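Tannase (PDB 3WA7) catalyses, as an alpha/beta-hydrolase, the hydrolysis of ester bonds in tannins and related galloyl esters, releasing gallic acid. Local coordinates at residues 432-436 and 437-441; 459-462 and 463-466; 290-293 and 294-298. All coordinates share one frame; numbering follows the deposited sequence.

Contact 1: residues 432-436 and 437-441; sequences IMLEN and HGYGI
His-437 and Met-433 lie side by side and point the same way, the imidazole brought back to the helix end by a CG beside its backbone N (chi1 -71°). Its ND1 donates to Met-433 O over 2.9 Å, a fairly straight bond (162°) with the oxygen in the ring plane. His-437 N donates to Met-433 O as well, at 3.1 Å. The two N-H groups grip the oxygen from opposite faces of the carbonyl plane; the ND1 bond limits turning of the ring. Met-433, modelled as selenomethionine from the labelling, sets its CG 3.8 Å from His-437 ND1. Leu-434 crosses both of its partners at about a right angle: CD2 is 4.1 Å from CD1 of Tyr-439, while its other methyl, CD1, lies 4.0 Å from CD1 of Ile-441. Trp-411 and Ile-413 of strand 410-414 cover the same leucine. After His-437 the backbone turns off through Gly-438, at positive phi. Tyr-439 N reaches back to Leu-434 O at 3.0 Å, and Gly-438 N meets Glu-435 O at 3.1 Å. This is a Schellman motif; it ends helix 425-436 and sends the chain into edge strand 440-444, completing the beta-alpha-beta unit begun by strand 410-414.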
loop_
_atom_site.group_PDB
_atom_site.type_symbol
_atom_site.label_atom_id
_atom_site.label_comp_id
_atom_site.label_asym_id
_atom_site.label_seq_id
_atom_site.Cartn_x
_atom_site.Cartn_y
_atom_site.Cartn_z
ATOM N N ILE A 432 -4.298 -14.064 4.110
ATOM C CA ILE A 432 -5.088 -15.274 4.296
ATOM C C ILE A 432 -6.386 -15.230 3.506
ATOM O O ILE A 432 -6.792 -16.234 2.921
ATOM C CB ILE A 432 -5.390 -15.519 5.787
ATOM C CG1 ILE A 432 -4.077 -15.784 6.529
ATOM C CG2 ILE A 432 -6.343 -16.708 5.947
ATOM C CD1 ILE A 432 -4.239 -15.980 8.027
HETATM N N MSE A 433 -7.036 -14.069 3.472
HETATM C CA MSE A 433 -8.281 -13.964 2.722
HETATM C C MSE A 433 -8.019 -14.222 1.243
HETATM O O MSE A 433 -8.830 -14.852 0.567
HETATM C CB MSE A 433 -8.923 -12.589 2.910
HETATM C CG MSE A 433 -10.336 -12.527 2.357
HETATM SE SE MSE A 433 -11.267 -10.914 2.847
HETATM C CE MSE A 433 -10.808 -10.907 4.709
ATOM N N LEU A 434 -6.882 -13.744 0.740
ATOM C CA LEU A 434 -6.538 -13.961 -0.664
ATOM C C LEU A 434 -6.370 -15.454 -0.930
ATOM O O LEU A 434 -6.898 -15.985 -1.910
ATOM C CB LEU A 434 -5.243 -13.222 -1.017
ATOM C CG LEU A 434 -5.387 -11.705 -1.185
ATOM C CD1 LEU A 434 -4.010 -11.044 -1.197
ATOM C CD2 LEU A 434 -6.142 -11.411 -2.478
ATOM N N GLU A 435 -5.637 -16.127 -0.046
ATOM C CA GLU A 435 -5.404 -17.560 -0.179
ATOM C C GLU A 435 -6.727 -18.317 -0.101
ATOM O O GLU A 435 -6.975 -19.238 -0.883
ATOM C CB GLU A 435 -4.459 -18.050 0.925
ATOM C CG GLU A 435 -4.001 -19.501 0.764
ATOM C CD GLU A 435 -5.078 -20.521 1.109
ATOM O OE1 GLU A 435 -4.921 -21.705 0.733
ATOM O OE2 GLU A 435 -6.075 -20.150 1.765
ATOM N N ASN A 436 -7.569 -17.922 0.850
ATOM C CA ASN A 436 -8.867 -18.556 1.054
ATOM C C ASN A 436 -9.752 -18.491 -0.180
ATOM O O ASN A 436 -10.580 -19.372 -0.400
ATOM C CB ASN A 436 -9.617 -17.887 2.210
ATOM C CG ASN A 436 -9.091 -18.293 3.570
ATOM O OD1 ASN A 436 -9.535 -17.766 4.588
ATOM N ND2 ASN A 436 -8.150 -19.232 3.597
ATOM N N HIS A 437 -9.597 -17.439 -0.976
ATOM C CA HIS A 437 -10.424 -17.300 -2.166
ATOM C C HIS A 437 -9.756 -17.750 -3.457
ATOM O O HIS A 437 -10.238 -17.450 -4.551
ATOM C CB HIS A 437 -10.943 -15.864 -2.283
ATOM C CG HIS A 437 -11.987 -15.525 -1.262
ATOM N ND1 HIS A 437 -11.678 -15.197 0.041
ATOM C CD2 HIS A 437 -13.339 -15.525 -1.338
ATOM C CE1 HIS A 437 -12.794 -15.011 0.723
ATOM N NE2 HIS A 437 -13.816 -15.205 -0.089
ATOM N N GLY A 438 -8.647 -18.472 -3.322
ATOM C CA GLY A 438 -7.956 -19.008 -4.482
ATOM C C GLY A 438 -6.982 -18.135 -5.246
ATOM O O GLY A 438 -6.515 -18.535 -6.314
ATOM N N TYR A 439 -6.664 -16.956 -4.727
ATOM C CA TYR A 439 -5.728 -16.082 -5.426
ATOM C C TYR A 439 -4.284 -16.403 -5.073
ATOM O O TYR A 439 -3.992 -16.877 -3.972
ATOM C CB TYR A 439 -6.027 -14.614 -5.107
ATOM C CG TYR A 439 -7.413 -14.190 -5.527
ATOM C CD1 TYR A 439 -8.447 -14.095 -4.598
ATOM C CD2 TYR A 439 -7.703 -13.930 -6.867
ATOM C CE1 TYR A 439 -9.734 -13.752 -4.987
ATOM C CE2 TYR A 439 -8.994 -13.589 -7.268
ATOM C CZ TYR A 439 -10.002 -13.501 -6.323
ATOM O OH TYR A 439 -11.279 -13.167 -6.713
ATOM N N GLY A 440 -3.385 -16.162 -6.023
ATOM C CA GLY A 440 -1.976 -16.407 -5.787
ATOM C C GLY A 440 -1.455 -15.333 -4.854
ATOM O O GLY A 440 -1.663 -14.141 -5.095
ATOM N N ILE A 441 -0.786 -15.741 -3.784
ATOM C CA ILE A 441 -0.264 -14.781 -2.824
ATOM C C ILE A 441 1.115 -15.156 -2.289
ATOM O O ILE A 441 1.329 -16.257 -1.782
ATOM C CB ILE A 441 -1.266 -14.594 -1.638
ATOM C CG1 ILE A 441 -0.623 -13.786 -0.508
ATOM C CG2 ILE A 441 -1.755 -15.949 -1.147
ATOM C CD1 ILE A 441 -0.291 -12.349 -0.882
#

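Contact 2: residues 459-462 and 463-466; sequences DLFS and WIDG
Residues 459-462 and 463-466 are consecutive turns of helix 457-468, joined by four i to i+4 backbone bonds of 2.9 to 3.0 Å: Trp-463 N to Asp-459 O, Ile-464 N to Leu-460 O, Asp-465 N to Phe-461 O and Gly-466 N to Ser-462 O. The helix therefore runs through without a break. On the sheet side, Leu-460 crosses the indole of Trp-463 obliquely, its CD1 4.1 Å from CE3 of the six-membered ring; both residues pack on Arg-412. CD1 of Ile-464 lies against two neighbours of the previous turn, 4.3 Å from CG of Leu-460 and 4.4 Å from CD2 of Phe-461, whose ring also meets Tyr-106 edge-to-face. Asp-465 behaves differently. With CG beside its own backbone N (chi1 -68°), the carboxylate folds back along the helix until CG is 3.2 Å from Phe-461 O. Arg-104 forms a salt bridge with OD2, Asn-60 bonds to the same oxygen, and the hydroxyls of Tyr-62 and Tyr-106 meet OD1. The chemistry is thus divided: an apolar cluster fits the helix to its neighbours, while one heavily bonded carboxylate, likely to stay ionised beside the arginine, ties the helix to residues around Arg-104 and Asn-60.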
loop_
_atom_site.group_PDB
_atom_site.type_symbol
_atom_site.label_atom_id
_atom_site.label_comp_id
_atom_site.label_asym_id
_atom_site.label_seq_id
_atom_site.Cartn_x
_atom_site.Cartn_y
_atom_site.Cartn_z
ATOM N N ASP A 459 14.106 -9.941 -5.225
ATOM C CA ASP A 459 13.031 -10.910 -5.041
ATOM C C ASP A 459 11.753 -10.450 -5.749
ATOM O O ASP A 459 11.033 -11.263 -6.320
ATOM C CB ASP A 459 12.739 -11.118 -3.553
ATOM C CG ASP A 459 13.865 -11.829 -2.826
ATOM O OD1 ASP A 459 13.759 -11.998 -1.592
ATOM O OD2 ASP A 459 14.849 -12.228 -3.480
ATOM N N LEU A 460 11.469 -9.150 -5.706
ATOM C CA LEU A 460 10.276 -8.627 -6.364
ATOM C C LEU A 460 10.327 -8.898 -7.863
ATOM O O LEU A 460 9.364 -9.390 -8.438
ATOM C CB LEU A 460 10.134 -7.120 -6.131
ATOM C CG LEU A 460 9.014 -6.426 -6.924
ATOM C CD1 LEU A 460 7.660 -7.016 -6.545
ATOM C CD2 LEU A 460 9.043 -4.930 -6.651
ATOM N N PHE A 461 11.455 -8.580 -8.490
ATOM C CA PHE A 461 11.604 -8.791 -9.926
ATOM C C PHE A 461 11.631 -10.283 -10.276
ATOM O O PHE A 461 11.207 -10.682 -11.362
ATOM C CB PHE A 461 12.872 -8.094 -10.438
ATOM C CG PHE A 461 12.811 -6.582 -10.386
ATOM C CD1 PHE A 461 13.922 -5.819 -10.735
ATOM C CD2 PHE A 461 11.649 -5.922 -9.988
ATOM C CE1 PHE A 461 13.880 -4.422 -10.688
ATOM C CE2 PHE A 461 11.597 -4.522 -9.937
ATOM C CZ PHE A 461 12.715 -3.774 -10.289
ATOM N N SER A 462 12.123 -11.105 -9.354
ATOM C CA SER A 462 12.163 -12.547 -9.580
ATOM C C SER A 462 10.724 -13.061 -9.607
ATOM O O SER A 462 10.372 -13.925 -10.414
ATOM C CB SER A 462 12.946 -13.247 -8.465
ATOM O OG SER A 462 12.909 -14.654 -8.629
ATOM N N TRP A 463 9.896 -12.518 -8.715
ATOM C CA TRP A 463 8.485 -12.894 -8.639
ATOM C C TRP A 463 7.782 -12.462 -9.924
ATOM O O TRP A 463 7.026 -13.230 -10.518
ATOM C CB TRP A 463 7.829 -12.218 -7.430
ATOM C CG TRP A 463 6.338 -12.415 -7.319
ATOM C CD1 TRP A 463 5.679 -13.561 -6.971
ATOM C CD2 TRP A 463 5.327 -11.422 -7.535
ATOM N NE1 TRP A 463 4.320 -13.341 -6.953
ATOM C CE2 TRP A 463 4.076 -12.038 -7.295
ATOM C CE3 TRP A 463 5.355 -10.071 -7.906
ATOM C CZ2 TRP A 463 2.863 -11.345 -7.416
ATOM C CZ3 TRP A 463 4.147 -9.382 -8.026
ATOM C CH2 TRP A 463 2.919 -10.025 -7.780
ATOM N N ILE A 464 8.033 -11.230 -10.358
ATOM C CA ILE A 464 7.413 -10.731 -11.579
ATOM C C ILE A 464 7.798 -11.590 -12.788
ATOM O O ILE A 464 6.934 -12.011 -13.557
ATOM C CB ILE A 464 7.806 -9.256 -11.845
ATOM C CG1 ILE A 464 7.162 -8.356 -10.782
ATOM C CG2 ILE A 464 7.365 -8.838 -13.248
ATOM C CD1 ILE A 464 7.475 -6.881 -10.940
ATOM N N ASP A 465 9.090 -11.859 -12.950
ATOM C CA ASP A 465 9.548 -12.671 -14.073
ATOM C C ASP A 465 8.961 -14.079 -14.014
ATOM O O ASP A 465 8.684 -14.688 -15.045
ATOM C CB ASP A 465 11.078 -12.747 -14.099
ATOM C CG ASP A 465 11.721 -11.411 -14.422
ATOM O OD1 ASP A 465 11.000 -10.492 -14.862
ATOM O OD2 ASP A 465 12.950 -11.284 -14.247
ATOM N N GLY A 466 8.770 -14.589 -12.802
ATOM C CA GLY A 466 8.198 -15.914 -12.649
ATOM C C GLY A 466 6.777 -15.950 -13.187
ATOM O O GLY A 466 6.372 -16.915 -13.836
#

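Contact 3: residues 290-293 and 294-298; sequences GSFR and DVVRQ. With SO4 (sulfate ion), chain B.
Gly-290, at the N-cap position, opens the helix by accepting from Asp-294 N, with its O at 3.0 Å. Its own N donates to a water at 3.1 Å, and that water in turn donates to OD1 of Asp-294, so the carboxylate is linked to the start of the helix through one solvent molecule. Ser-291 continues the backbone pattern with its O receiving Val-295 N, while its hydroxyl turns elsewhere and bonds to Thr-283 N. Phe-292 faces the interior: CE2 of its ring lies 4.0 Å from CG2 of Val-296, and both side chains rest on Ile-428 of helix 425-436. Arg-293 carries the polar end of the contact. Its chain runs fully extended from CB to NE (chi1, chi2 and chi3 all near 180°), which takes the guanidinium out to a sulfate. There NE gives a bond to O3 at 2.7 Å and NH2 one to O2 at 2.9 Å, both sulfate oxygens lying off the same edge. Arg-297, bent at chi3, brings its guanidinium in at 55° to that of Arg-293; its NE bonds to O1 and its NH2 shares O3, also at 2.7 Å. The remaining amino group, NH1, forms a salt bridge with Asp-294 OD1 at 2.8 Å, lying above the carboxylate plane. A leucine in place of Arg-293 would probably leave O2 and O3 each short of a donor and let the sulfate shift or bind more loosely. The backbone N atoms of Leu-332 and Ser-333 also bond to the sulfate. Two arginines one turn apart, facing the first N-H groups of helix 332-339, make a typical anion-binding site, filled here by a sulfate probably taken from the crystallisation liquor.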
loop_
_atom_site.group_PDB
_atom_site.type_symbol
_atom_site.label_atom_id
_atom_site.label_comp_id
_atom_site.label_asym_id
_atom_site.label_seq_id
_atom_site.Cartn_x
_atom_site.Cartn_y
_atom_site.Cartn_z
ATOM N N GLY A 290 -5.603 -17.261 21.069
ATOM C CA GLY A 290 -6.250 -18.193 20.164
ATOM C C GLY A 290 -5.475 -18.561 18.918
ATOM O O GLY A 290 -4.332 -18.142 18.724
ATOM N N SER A 291 -6.116 -19.342 18.056
ATOM C CA SER A 291 -5.478 -19.799 16.832
ATOM C C SER A 291 -4.955 -18.674 15.946
ATOM O O SER A 291 -3.892 -18.811 15.338
ATOM C CB SER A 291 -6.433 -20.700 16.044
ATOM O OG SER A 291 -7.694 -20.089 15.857
ATOM N N PHE A 292 -5.676 -17.558 15.869
ATOM C CA PHE A 292 -5.198 -16.459 15.039
ATOM C C PHE A 292 -3.949 -15.834 15.649
ATOM O O PHE A 292 -3.019 -15.468 14.930
ATOM C CB PHE A 292 -6.258 -15.370 14.866
ATOM C CG PHE A 292 -5.820 -14.260 13.952
ATOM C CD1 PHE A 292 -5.763 -14.459 12.572
ATOM C CD2 PHE A 292 -5.411 -13.037 14.468
ATOM C CE1 PHE A 292 -5.303 -13.452 11.724
ATOM C CE2 PHE A 292 -4.949 -12.024 13.626
ATOM C CZ PHE A 292 -4.894 -12.231 12.255
ATOM N N ARG A 293 -3.926 -15.697 16.971
ATOM C CA ARG A 293 -2.758 -15.123 17.628
ATOM C C ARG A 293 -1.546 -16.012 17.347
ATOM O O ARG A 293 -0.433 -15.519 17.133
ATOM C CB ARG A 293 -2.978 -15.020 19.137
ATOM C CG ARG A 293 -1.820 -14.352 19.867
ATOM C CD ARG A 293 -2.030 -14.339 21.372
ATOM N NE ARG A 293 -0.968 -13.621 22.078
ATOM C CZ ARG A 293 -0.945 -12.306 22.271
ATOM N NH1 ARG A 293 -1.934 -11.546 21.816
ATOM N NH2 ARG A 293 0.068 -11.747 22.924
ATOM N N ASP A 294 -1.770 -17.325 17.349
ATOM C CA ASP A 294 -0.705 -18.290 17.076
ATOM C C ASP A 294 -0.058 -17.997 15.724
ATOM O O ASP A 294 1.158 -18.115 15.567
ATOM C CB ASP A 294 -1.261 -19.721 17.047
ATOM C CG ASP A 294 -1.523 -20.295 18.432
ATOM O OD1 ASP A 294 -1.354 -19.580 19.444
ATOM O OD2 ASP A 294 -1.902 -21.484 18.501
ATOM N N VAL A 295 -0.881 -17.627 14.744
ATOM C CA VAL A 295 -0.390 -17.332 13.402
ATOM C C VAL A 295 0.546 -16.134 13.413
ATOM O O VAL A 295 1.609 -16.165 12.793
ATOM C CB VAL A 295 -1.562 -17.070 12.423
ATOM C CG1 VAL A 295 -1.030 -16.664 11.053
ATOM C CG2 VAL A 295 -2.407 -18.328 12.293
ATOM N N VAL A 296 0.154 -15.075 14.114
ATOM C CA VAL A 296 0.992 -13.888 14.194
ATOM C C VAL A 296 2.317 -14.256 14.863
ATOM O O VAL A 296 3.387 -13.886 14.385
ATOM C CB VAL A 296 0.308 -12.769 15.004
ATOM C CG1 VAL A 296 1.214 -11.548 15.079
ATOM C CG2 VAL A 296 -1.018 -12.406 14.357
ATOM N N ARG A 297 2.241 -14.998 15.964
ATOM C CA ARG A 297 3.445 -15.411 16.687
ATOM C C ARG A 297 4.356 -16.237 15.781
ATOM O O ARG A 297 5.566 -16.015 15.715
ATOM C CB ARG A 297 3.071 -16.247 17.919
ATOM C CG ARG A 297 4.273 -16.666 18.760
ATOM C CD ARG A 297 3.903 -17.654 19.876
ATOM N NE ARG A 297 2.808 -17.171 20.718
ATOM C CZ ARG A 297 1.571 -17.659 20.683
ATOM N NH1 ARG A 297 1.266 -18.647 19.848
ATOM N NH2 ARG A 297 0.638 -17.161 21.481
ATOM N N GLN A 298 3.762 -17.192 15.079
ATOM C CA GLN A 298 4.511 -18.068 14.189
ATOM C C GLN A 298 5.145 -17.342 13.007
ATOM O O GLN A 298 6.233 -17.708 12.550
ATOM C CB GLN A 298 3.592 -19.201 13.720
ATOM C CG GLN A 298 3.291 -20.167 14.855
ATOM C CD GLN A 298 1.961 -20.883 14.731
ATOM O OE1 GLN A 298 1.565 -21.615 15.639
ATOM N NE2 GLN A 298 1.270 -20.682 13.618
HETATM S S SO4 B . 2.137 -14.810 23.912
HETATM O O1 SO4 B . 3.218 -15.306 23.042
HETATM O O2 SO4 B . 2.203 -13.345 24.030
HETATM O O3 SO4 B . 0.832 -15.200 23.347
HETATM O O4 SO4 B . 2.281 -15.410 25.254
HETATM O O HOH W 1 -2.614 -17.832 21.448
#

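From the N terminus, contact 3 comes first, at the start of helix 291-309; contact 1 follows at the end of helix 425-436, and contact 2 within helix 457-468. Contacts 3 and 2 each span about one helical turn; contact 1 closes the reversal into strand 440-444. All lie in series, neither nesting nor crossing. Contacts 3 and 1 are neighbours: Phe-292 and Ile-432 both touch Leu-274, and helix 425-436 lies between helix 291-309 and the main sheet. Contacts 1 and 2 share strand 410-414, Leu-434 using Trp-411 and Ile-413, Trp-463 using His-410 and Arg-412; this alternation puts the two helices on opposite faces of the sheet. Contacts 2 and 3 stay about 17 Å apart at their nearest atoms.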